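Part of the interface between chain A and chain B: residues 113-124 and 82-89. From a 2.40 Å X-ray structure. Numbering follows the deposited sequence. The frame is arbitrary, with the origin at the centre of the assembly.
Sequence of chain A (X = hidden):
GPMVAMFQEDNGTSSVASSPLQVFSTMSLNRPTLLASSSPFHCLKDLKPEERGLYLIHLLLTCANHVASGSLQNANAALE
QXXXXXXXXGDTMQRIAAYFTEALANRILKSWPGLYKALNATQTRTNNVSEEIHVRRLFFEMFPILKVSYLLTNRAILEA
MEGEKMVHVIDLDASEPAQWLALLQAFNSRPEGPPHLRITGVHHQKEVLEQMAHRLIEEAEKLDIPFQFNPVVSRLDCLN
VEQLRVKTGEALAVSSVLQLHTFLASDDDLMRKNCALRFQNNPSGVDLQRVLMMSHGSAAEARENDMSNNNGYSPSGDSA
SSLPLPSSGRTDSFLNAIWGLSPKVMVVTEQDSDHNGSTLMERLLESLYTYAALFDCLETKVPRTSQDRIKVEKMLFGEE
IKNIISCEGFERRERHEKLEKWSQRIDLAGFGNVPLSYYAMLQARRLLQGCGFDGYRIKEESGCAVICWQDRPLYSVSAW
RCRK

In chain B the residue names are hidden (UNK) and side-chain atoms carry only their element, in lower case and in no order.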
ATOM      1  N   PRO A 113     -10.008 -11.576  16.249  1.00117.92           N
ATOM      2  CA  PRO A 113      -9.039 -12.129  15.286  1.00115.07           C
ATOM      3  C   PRO A 113      -9.654 -12.501  13.949  1.00101.00           C
ATOM      4  O   PRO A 113      -8.996 -12.352  12.912  1.00104.65           O
ATOM      5  CB  PRO A 113      -8.484 -13.357  16.021  1.00124.22           C
ATOM      6  CG  PRO A 113      -8.731 -13.083  17.472  1.00127.08           C
ATOM      7  CD  PRO A 113     -10.030 -12.332  17.512  1.00122.55           C
ATOM      8  N   GLY A 114     -10.898 -12.981  13.941  1.00 99.36           N
ATOM      9  CA  GLY A 114     -11.548 -13.291  12.678  1.00107.84           C
ATOM     10  C   GLY A 114     -11.706 -12.067  11.797  1.00112.34           C
ATOM     11  O   GLY A 114     -11.403 -12.100  10.602  1.00112.52           O
ATOM     12  N   LEU A 115     -12.176 -10.963  12.381  1.00108.02           N
ATOM     13  CA  LEU A 115     -12.301  -9.721  11.626  1.00 89.89           C
ATOM     14  C   LEU A 115     -10.936  -9.182  11.218  1.00 94.66           C
ATOM     15  O   LEU A 115     -10.765  -8.695  10.095  1.00103.38           O
ATOM     16  CB  LEU A 115     -13.065  -8.685  12.452  1.00 90.73           C
ATOM     17  CG  LEU A 115     -13.040  -7.240  11.949  1.00101.53           C
ATOM     18  CD1 LEU A 115     -13.576  -7.146  10.527  1.00109.56           C
ATOM     19  CD2 LEU A 115     -13.827  -6.332  12.882  1.00 96.23           C
ATOM     20  N   TYR A 116      -9.950  -9.265  12.115  1.00 94.73           N
ATOM     21  CA  TYR A 116      -8.621  -8.743  11.808  1.00 93.33           C
ATOM     22  C   TYR A 116      -7.980  -9.507  10.654  1.00102.88           C
ATOM     23  O   TYR A 116      -7.442  -8.904   9.718  1.00104.58           O
ATOM     24  CB  TYR A 116      -7.738  -8.799  13.055  1.00 97.86           C
ATOM     25  CG  TYR A 116      -6.309  -8.365  12.816  1.00102.14           C
ATOM     26  CD1 TYR A 116      -5.959  -7.021  12.821  1.00 99.85           C
ATOM     27  CD2 TYR A 116      -5.308  -9.301  12.584  1.00106.38           C
ATOM     28  CE1 TYR A 116      -4.654  -6.621  12.602  1.00104.44           C
ATOM     29  CE2 TYR A 116      -4.001  -8.911  12.364  1.00105.21           C
ATOM     30  CZ  TYR A 116      -3.680  -7.571  12.374  1.00106.71           C
ATOM     31  OH  TYR A 116      -2.379  -7.181  12.155  1.00115.91           O
ATOM     32  N   LYS A 117      -8.029 -10.815  10.696  1.00106.39           N
ATOM     33  CA  LYS A 117      -7.449 -11.617   9.622  1.00103.67           C
ATOM     34  C   LYS A 117      -8.189 -11.402   8.310  1.00 92.37           C
ATOM     35  O   LYS A 117      -7.564 -11.240   7.254  1.00 95.95           O
ATOM     36  CB  LYS A 117      -7.467 -13.100   9.994  1.00110.30           C
ATOM     37  CG  LYS A 117      -6.601 -13.479  11.178  1.00116.42           C
ATOM     38  CD  LYS A 117      -6.804 -14.945  11.521  1.00128.52           C
ATOM     39  CE  LYS A 117      -6.367 -15.250  12.942  1.00132.92           C
ATOM     40  NZ  LYS A 117      -6.632 -16.672  13.293  1.00138.84           N
ATOM     41  N   ALA A 118      -9.519 -11.431   8.365  1.00 90.85           N
ATOM     42  CA  ALA A 118     -10.304 -11.249   7.149  1.00 85.61           C
ATOM     43  C   ALA A 118      -9.988  -9.923   6.464  1.00 82.43           C
ATOM     44  O   ALA A 118     -10.035  -9.839   5.232  1.00 94.30           O
ATOM     45  CB  ALA A 118     -11.792 -11.344   7.471  1.00 85.28           C
ATOM     46  N   LEU A 119      -9.653  -8.885   7.236  1.00 79.61           N
ATOM     47  CA  LEU A 119      -9.270  -7.604   6.650  1.00 99.62           C
ATOM     48  C   LEU A 119      -7.988  -7.698   5.833  1.00106.44           C
ATOM     49  O   LEU A 119      -7.681  -6.771   5.072  1.00114.21           O
ATOM     50  CB  LEU A 119      -9.102  -6.547   7.746  1.00 95.32           C
ATOM     51  CG  LEU A 119     -10.136  -5.422   7.855  1.00112.34           C
ATOM     52  CD1 LEU A 119     -11.473  -5.965   8.309  1.00110.17           C
ATOM     53  CD2 LEU A 119      -9.652  -4.338   8.808  1.00121.73           C
ATOM     54  N   ASN A 120      -7.229  -8.786   5.978  1.00104.63           N
ATOM     55  CA  ASN A 120      -6.017  -8.997   5.197  1.00 95.77           C
ATOM     56  C   ASN A 120      -6.007 -10.366   4.525  1.00 89.90           C
ATOM     57  O   ASN A 120      -4.930 -10.887   4.216  1.00 94.85           O
ATOM     58  CB  ASN A 120      -4.775  -8.830   6.076  1.00100.58           C
ATOM     59  CG  ASN A 120      -4.707  -7.469   6.737  1.00123.23           C
ATOM     60  OD1 ASN A 120      -4.650  -7.363   7.963  1.00123.08           O
ATOM     61  ND2 ASN A 120      -4.713  -6.417   5.927  1.00134.31           N
ATOM     62  N   ALA A 121      -7.183 -10.959   4.297  1.00 90.17           N
ATOM     63  CA  ALA A 121      -7.248 -12.270   3.656  1.00103.12           C
ATOM     64  C   ALA A 121      -6.563 -12.254   2.297  1.00121.19           C
ATOM     65  O   ALA A 121      -5.905 -13.227   1.909  1.00133.93           O
ATOM     66  CB  ALA A 121      -8.704 -12.715   3.515  1.00 99.05           C
ATOM     67  N   THR A 122      -6.703 -11.156   1.562  1.00120.08           N
ATOM     68  CA  THR A 122      -5.998 -10.968   0.298  1.00112.72           C
ATOM     69  C   THR A 122      -4.649 -10.297   0.556  1.00119.75           C
ATOM     70  O   THR A 122      -4.385  -9.174   0.124  1.00126.33           O
ATOM     71  CB  THR A 122      -6.850 -10.152  -0.662  1.00105.15           C
ATOM     72  OG1 THR A 122      -6.766  -8.766  -0.307  1.00102.46           O
ATOM     73  CG2 THR A 122      -8.296 -10.594  -0.562  1.00104.05           C
ATOM     74  N   GLN A 123      -3.800 -11.018   1.288  1.00127.24           N
ATOM     75  CA  GLN A 123      -2.555 -10.461   1.804  1.00129.63           C
ATOM     76  C   GLN A 123      -1.731  -9.832   0.694  1.00123.62           C
ATOM     77  O   GLN A 123      -1.301 -10.514  -0.242  1.00111.69           O
ATOM     78  CB  GLN A 123      -1.743 -11.547   2.512  1.00139.97           C
ATOM     79  CG  GLN A 123      -0.400 -11.050   3.033  1.00146.56           C
ATOM     80  CD  GLN A 123       0.379 -12.117   3.778  1.00148.94           C
ATOM     81  OE1 GLN A 123       0.171 -12.334   4.971  1.00149.58           O
ATOM     82  NE2 GLN A 123       1.288 -12.784   3.076  1.00146.45           N
ATOM     83  N   THR A 124      -1.523  -8.519   0.801  1.00135.07           N
ATOM     84  CA  THR A 124      -0.735  -7.770  -0.176  1.00149.74           C
ATOM     85  C   THR A 124       0.749  -7.964   0.138  1.00160.62           C
ATOM     86  O   THR A 124       1.451  -7.071   0.618  1.00158.79           O
ATOM     87  CB  THR A 124      -1.128  -6.299  -0.172  1.00145.11           C
ATOM     88  OG1 THR A 124      -2.557  -6.188  -0.152  1.00137.78           O
ATOM     89  CG2 THR A 124      -0.598  -5.606  -1.422  1.00143.47           C
TER
ATOM     90  N   UNK B  82     -13.405 -18.501   7.668  1.00106.96           N
ATOM     91  CA  UNK B  82     -13.085 -18.177   6.282  1.00 98.73           C
ATOM     92  C   UNK B  82     -11.597 -17.906   6.100  1.00101.54           C
ATOM     93  O   UNK B  82     -11.019 -18.256   5.065  1.00105.27           O
ATOM     94  c   UNK B  82     -16.161 -15.900   5.641  1.00 96.51           C
ATOM     95  c   UNK B  82     -15.381 -17.198   5.518  1.00 98.91           C
ATOM     96  c   UNK B  82     -15.534 -17.780   4.123  1.00 98.42           C
ATOM     97  c   UNK B  82     -13.902 -16.967   5.827  1.00 97.21           C
ATOM     98  N   UNK B  83     -10.960 -17.289   7.098  1.00102.91           N
ATOM     99  CA  UNK B  83      -9.560 -16.893   6.957  1.00110.44           C
ATOM    100  C   UNK B  83      -8.655 -18.099   6.738  1.00110.61           C
ATOM    101  O   UNK B  83      -7.744 -18.057   5.904  1.00115.91           O
ATOM    102  o   UNK B  83      -9.846 -14.902   8.315  1.00130.71           O
ATOM    103  c   UNK B  83      -9.111 -16.106   8.186  1.00120.96           C
ATOM    104  N   UNK B  84      -8.891 -19.186   7.472  1.00109.05           N
ATOM    105  CA  UNK B  84      -8.021 -20.350   7.358  1.00117.65           C
ATOM    106  C   UNK B  84      -8.278 -21.146   6.085  1.00116.26           C
ATOM    107  O   UNK B  84      -7.346 -21.752   5.544  1.00130.33           O
ATOM    108  n   UNK B  84      -6.259 -20.112  11.499  1.00158.96           N
ATOM    109  c   UNK B  84      -7.261 -20.900   9.711  1.00151.37           C
ATOM    110  c   UNK B  84      -5.417 -20.946  10.915  1.00160.99           C
ATOM    111  n   UNK B  84      -5.997 -21.434   9.834  1.00158.61           N
ATOM    112  c   UNK B  84      -7.419 -20.064  10.766  1.00156.64           C
ATOM    113  c   UNK B  84      -8.180 -21.250   8.584  1.00133.90           C
ATOM    114  N   UNK B  85      -9.516 -21.160   5.590  1.00102.69           N
ATOM    115  CA  UNK B  85      -9.826 -21.932   4.392  1.00107.40           C
ATOM    116  C   UNK B  85      -9.546 -21.147   3.116  1.00108.58           C
ATOM    117  O   UNK B  85      -8.945 -21.678   2.177  1.00107.69           O
ATOM    118  c   UNK B  85     -10.636 -24.468   5.673  1.00 98.07           C
ATOM    119  c   UNK B  85     -13.051 -23.980   5.216  1.00112.27           C
ATOM    120  c   UNK B  85     -11.287 -22.391   4.419  1.00103.74           C
ATOM    121  c   UNK B  85     -11.685 -23.379   5.515  1.00107.97           C
ATOM    122  N   UNK B  86      -9.971 -19.887   3.064  1.00103.49           N
ATOM    123  CA  UNK B  86      -9.769 -19.079   1.873  1.00 98.84           C
ATOM    124  C   UNK B  86      -8.290 -18.752   1.687  1.00 99.25           C
ATOM    125  O   UNK B  86      -7.495 -18.768   2.631  1.00104.87           O
ATOM    126  c   UNK B  86     -10.583 -17.787   1.952  1.00 83.87           C
ATOM    127  N   UNK B  87      -7.927 -18.450   0.442  1.00 89.79           N
ATOM    128  CA  UNK B  87      -6.554 -18.108   0.093  1.00 92.59           C
ATOM    129  C   UNK B  87      -6.513 -17.494  -1.298  1.00 85.95           C
ATOM    130  O   UNK B  87      -7.131 -18.027  -2.227  1.00 96.50           O
ATOM    131  o   UNK B  87      -4.382 -19.049  -0.431  1.00104.76           O
ATOM    132  c   UNK B  87      -5.647 -19.338   0.141  1.00 99.66           C
ATOM    133  N   UNK B  88      -5.795 -16.383  -1.484  1.00 84.52           N
ATOM    134  CA  UNK B  88      -5.653 -15.823  -2.837  1.00 82.60           C
ATOM    135  C   UNK B  88      -4.797 -16.680  -3.749  1.00 88.52           C
ATOM    136  O   UNK B  88      -4.825 -16.475  -4.969  1.00 79.49           O
ATOM    137  c   UNK B  88      -5.121 -15.557  -0.472  1.00 75.92           C
ATOM    138  c   UNK B  88      -5.001 -14.452  -2.594  1.00 81.01           C
ATOM    139  c   UNK B  88      -5.111 -14.210  -1.114  1.00 91.72           C
ATOM    140  N   UNK B  89      -4.041 -17.630  -3.200  1.00 93.34           N
ATOM    141  CA  UNK B  89      -3.225 -18.534  -3.995  1.00 96.05           C
ATOM    142  C   UNK B  89      -3.855 -19.910  -4.173  1.00101.84           C
ATOM    143  O   UNK B  89      -3.345 -20.707  -4.967  1.00109.35           O
ATOM    144  c   UNK B  89      -1.835 -18.699  -3.364  1.00 97.56           C
ATOM    145  c   UNK B  89      -1.140 -17.371  -3.118  1.00106.48           C
ATOM    146  o   UNK B  89      -1.103 -16.926  -1.953  1.00110.94           O
ATOM    147  o   UNK B  89      -0.633 -16.774  -4.091  1.00110.14           O
TER

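Position 82 of chain B carries four side-chain carbons, forked at the second. None comes within contact range (4.5 Å) of the chain A stretch, and the CA-to-CB bond points sideways. A four-carbon chain forked there is leucine, B:Leu82.

Position 83 has one carbon followed by one oxygen, and its CA-to-CB bond points toward chain A. The oxygen lies 3.4 Å from CB of A:Lys117. One carbon and a terminal oxygen define serine, B:Ser83. Its OG is 3.5 Å from N of A:Ala118, but the angle is too poor for a hydrogen bond; that N already donates to O of A:Gly114 at 3.0 Å within its own helix, and OG is satisfied elsewhere in the structure.

Position 84 shows one carbon and then a five-membered ring of three carbons and two nitrogens. Its CA-to-CB bond points sideways, yet the ring end comes nearer: a ring nitrogen is 3.9 Å from NZ of A:Lys117, which approaches the ring obliquely. The separation indicates proximity rather than a bond. The ring is the imidazole of histidine, B:His84, and the nitrogen is NE2.

Position 85 again has four carbons forked at the second, and none comes within contact range of the chain A stretch. The pattern is that of leucine, B:Leu85.

Position 86 has a single side-chain carbon. Its CA-to-CB bond points toward chain A, but the carbon stays beyond contact range. One carbon means alanine, B:Ala86. It is the first residue to leave helical phi/psi, at -69/157, although its N still donates to O of B:Leu82 at 2.8 Å.

Position 87 has one carbon then one oxygen; its CA-to-CB bond points away from chain A, and neither atom makes contact. It is serine, B:Ser87. Its OG accepts a hydrogen bond from N of position 89 at 3.1 Å, with an angle of 147° at the hydrogen.

Position 88 has three carbons closing a ring onto the backbone N. Its CA-to-CB bond points toward chain A, and a ring carbon lies 3.3 Å from O of A:Ala121 and 3.6 Å from CA of A:Thr122. The closure is unique to proline, B:Pro88, and the carbon is CG.

Position 89 has two carbons, the second bearing two oxygens, and none reaches contact range. A carboxylate one carbon from CA is aspartate, B:Asp89.

The contact works through packing, mainly at two places, with no hydrogen bond between the stretches. B:Ser83 fits against the helix at A:Lys117 and A:Ala118, where a small side chain accompanies a CA–CA distance of 5.7 Å between A:Ala118 and B:Ser83; the A:Lys117 side chain also runs alongside B:His84 at the margin. Beyond the helix, B:Pro88 packs against the backbone of A:Ala121 and A:Thr122. Together the stretches bury 268 Å².

Chain B, residues 82-89: LSHLASPD
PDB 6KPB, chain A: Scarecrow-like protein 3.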